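Local coordinates for protein proline dehydrogenase (Deinococcus radiodurans, PDB 4H6Q) that oxidises L-proline to delta-1-pyrroline-5-carboxylate with an FAD cofactor, passing the electrons to a quinone in the first step of proline breakdown to glutamate, at residues R242-A246 with H247-K251. Sequence-based numbering, arbitrary orientation.
Sequences RFVLA and HGIGK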
ATOM      1  N   ARG A 242       9.835  15.846 -13.574  1.00 11.98           N
ATOM      2  CA  ARG A 242       9.766  17.138 -14.221  1.00 12.08           C
ATOM      3  C   ARG A 242       8.907  18.120 -13.409  1.00 12.47           C
ATOM      4  O   ARG A 242       9.314  19.267 -13.174  1.00 12.81           O
ATOM      5  CB  ARG A 242       9.117  16.889 -15.579  1.00 13.70           C
ATOM      6  CG  ARG A 242       8.921  18.114 -16.456  1.00 14.26           C
ATOM      7  CD  ARG A 242       7.695  18.976 -16.116  1.00 16.00           C
ATOM      8  NE  ARG A 242       6.437  18.207 -16.116  1.00 14.54           N
ATOM      9  CZ  ARG A 242       5.268  18.700 -15.726  1.00 14.48           C
ATOM     10  NH1 ARG A 242       5.209  19.950 -15.286  1.00 15.17           N
ATOM     11  NH2 ARG A 242       4.176  17.942 -15.716  1.00 16.42           N
ATOM     12  N   PHE A 243       7.737  17.676 -12.959  1.00 11.75           N
ATOM     13  CA  PHE A 243       6.819  18.523 -12.193  1.00 12.24           C
ATOM     14  C   PHE A 243       7.472  18.999 -10.903  1.00 11.83           C
ATOM     15  O   PHE A 243       7.418  20.202 -10.569  1.00 11.93           O
ATOM     16  CB  PHE A 243       5.561  17.735 -11.888  1.00 10.78           C
ATOM     17  CG  PHE A 243       4.522  18.518 -11.117  1.00 11.89           C
ATOM     18  CD1 PHE A 243       3.511  19.206 -11.785  1.00 13.24           C
ATOM     19  CD2 PHE A 243       4.572  18.560  -9.713  1.00 13.62           C
ATOM     20  CE1 PHE A 243       2.542  19.929 -11.094  1.00 14.06           C
ATOM     21  CE2 PHE A 243       3.585  19.270  -8.999  1.00 14.19           C
ATOM     22  CZ  PHE A 243       2.564  19.962  -9.705  1.00 16.24           C
ATOM     23  N   VAL A 244       8.119  18.084 -10.200  1.00 11.32           N
ATOM     24  CA  VAL A 244       8.774  18.448  -8.936  1.00 11.98           C
ATOM     25  C   VAL A 244       9.870  19.485  -9.157  1.00 13.08           C
ATOM     26  O   VAL A 244       9.987  20.462  -8.388  1.00 12.85           O
ATOM     27  CB  VAL A 244       9.321  17.148  -8.276  1.00 14.71           C
ATOM     28  CG1 VAL A 244      10.366  17.377  -7.238  1.00 16.56           C
ATOM     29  CG2 VAL A 244       8.121  16.332  -7.701  1.00 14.41           C
ATOM     30  N   LEU A 245      10.642  19.318 -10.229  1.00 11.36           N
ATOM     31  CA  LEU A 245      11.682  20.294 -10.547  1.00 12.30           C
ATOM     32  C   LEU A 245      11.071  21.663 -10.862  1.00 13.77           C
ATOM     33  O   LEU A 245      11.486  22.702 -10.298  1.00 14.28           O
ATOM     34  CB  LEU A 245      12.496  19.766 -11.738  1.00 12.48           C
ATOM     35  CG  LEU A 245      13.598  20.702 -12.284  1.00 14.40           C
ATOM     36  CD1 LEU A 245      14.632  21.128 -11.201  1.00 16.69           C
ATOM     37  CD2 LEU A 245      14.280  20.028 -13.451  1.00 14.93           C
ATOM     38  N   ALA A 246      10.047  21.691 -11.710  1.00 12.72           N
ATOM     39  CA  ALA A 246       9.454  22.968 -12.122  1.00 13.38           C
ATOM     40  C   ALA A 246       8.801  23.706 -10.961  1.00 14.37           C
ATOM     41  O   ALA A 246       8.734  24.937 -10.972  1.00 15.96           O
ATOM     42  CB  ALA A 246       8.417  22.743 -13.191  1.00 13.58           C
ATOM     43  N   HIS A 247       8.276  22.961  -9.985  1.00 14.29           N
ATOM     44  CA  HIS A 247       7.586  23.577  -8.843  1.00 13.80           C
ATOM     45  C   HIS A 247       8.448  23.768  -7.593  1.00 15.42           C
ATOM     46  O   HIS A 247       7.941  24.184  -6.560  1.00 17.58           O
ATOM     47  CB  HIS A 247       6.329  22.782  -8.510  1.00 14.08           C
ATOM     48  CG  HIS A 247       5.299  22.879  -9.594  1.00 15.23           C
ATOM     49  ND1 HIS A 247       4.260  23.780  -9.565  1.00 20.03           N
ATOM     50  CD2 HIS A 247       5.198  22.225 -10.778  1.00 15.64           C
ATOM     51  CE1 HIS A 247       3.543  23.663 -10.675  1.00 19.60           C
ATOM     52  NE2 HIS A 247       4.101  22.740 -11.438  1.00 20.29           N
ATOM     53  N   GLY A 248       9.755  23.500  -7.693  1.00 15.09           N
ATOM     54  CA  GLY A 248      10.650  23.691  -6.546  1.00 16.01           C
ATOM     55  C   GLY A 248      10.336  22.811  -5.351  1.00 16.28           C
ATOM     56  O   GLY A 248      10.599  23.181  -4.195  1.00 18.80           O
ATOM     57  N   ILE A 249       9.784  21.620  -5.597  1.00 13.06           N
ATOM     58  CA  ILE A 249       9.401  20.723  -4.519  1.00 14.16           C
ATOM     59  C   ILE A 249      10.598  19.901  -4.045  1.00 12.38           C
ATOM     60  O   ILE A 249      11.352  19.357  -4.856  1.00 14.45           O
ATOM     61  CB  ILE A 249       8.227  19.865  -4.987  1.00 14.65           C
ATOM     62  CG1 ILE A 249       6.991  20.770  -5.135  1.00 16.23           C
ATOM     63  CG2 ILE A 249       7.933  18.697  -4.003  1.00 13.98           C
ATOM     64  CD1 ILE A 249       5.841  20.104  -5.817  1.00 18.09           C
ATOM     65  N   GLY A 250      10.823  19.832  -2.742  1.00 13.18           N
ATOM     66  CA  GLY A 250      11.986  19.102  -2.266  1.00 13.11           C
ATOM     67  C   GLY A 250      11.861  17.590  -2.429  1.00 12.85           C
ATOM     68  O   GLY A 250      10.738  17.021  -2.402  1.00 12.70           O
ATOM     69  N   LYS A 251      13.004  16.915  -2.595  1.00 12.54           N
ATOM     70  CA  LYS A 251      13.032  15.464  -2.724  1.00 12.84           C
ATOM     71  C   LYS A 251      12.795  14.725  -1.412  1.00 12.55           C
ATOM     72  O   LYS A 251      12.735  13.497  -1.407  1.00 15.87           O
ATOM     73  CB  LYS A 251      14.327  15.015  -3.412  1.00 13.83           C
ATOM     74  CG  LYS A 251      14.357  15.496  -4.887  1.00 15.79           C
ATOM     75  CD  LYS A 251      15.681  15.098  -5.596  1.00 19.72           C
ATOM     76  CE  LYS A 251      15.692  15.616  -6.979  1.00 24.32           C
ATOM     77  NZ  LYS A 251      16.907  16.361  -7.268  1.00 26.36           N
TER
HETATM   78  O   HOH W   1       3.091  22.091 -14.307  1.00 30.20           O
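Helix 234-246 ends where His247 and Ile249 fold back on Phe243 and Val244, before the chain turns toward strand 254-259 of the beta8-alpha8 barrel. His247 N still makes a helical bond to Phe243 O (2.9 Å). Beyond it comes a Schellman motif: Ile249 N reaches Val244 O at 3.0 Å, and Gly248 N bonds to Leu245 O at 3.2 Å from well above the carbonyl plane. Gly248 is the C-prime residue, and its phi of +63° is one that glycine adopts readily. The reversal points the Ile249 side chain toward the helix, where its CB meets CG1 of buried Val244 at 4.0 Å, two branched apolar groups closing against each other.

Phe243 and His247, one helical turn apart, form an offset stack with ring centroids 3.9 Å apart and planes inclined by 24°. The imidazole lies over one face of the phenyl, with His247 CD2 above its centre. Phe243 CG is anti to the backbone N (chi1 -179°), which directs the ring toward the imidazole; Ile249 CD1 also touches Phe243 CE2. Phe243 and Ile249 both pack on Leu221 of helix 206-222, and the Phe243 ring stacks with Phe218.

At the imidazole edge, Phe243 O lies in plane, 3.0 Å from His247 CD2. A water 3.1 Å from His247 NE2 accepts a bond from Arg242 NH1, while Arg242 NH2 forms a salt bridge with Asp239. Histidine suits this place because its flat face stacks on buried phenylalanine while its polar edge meets water; stack, edge contact and water together probably limit the ring's rotation.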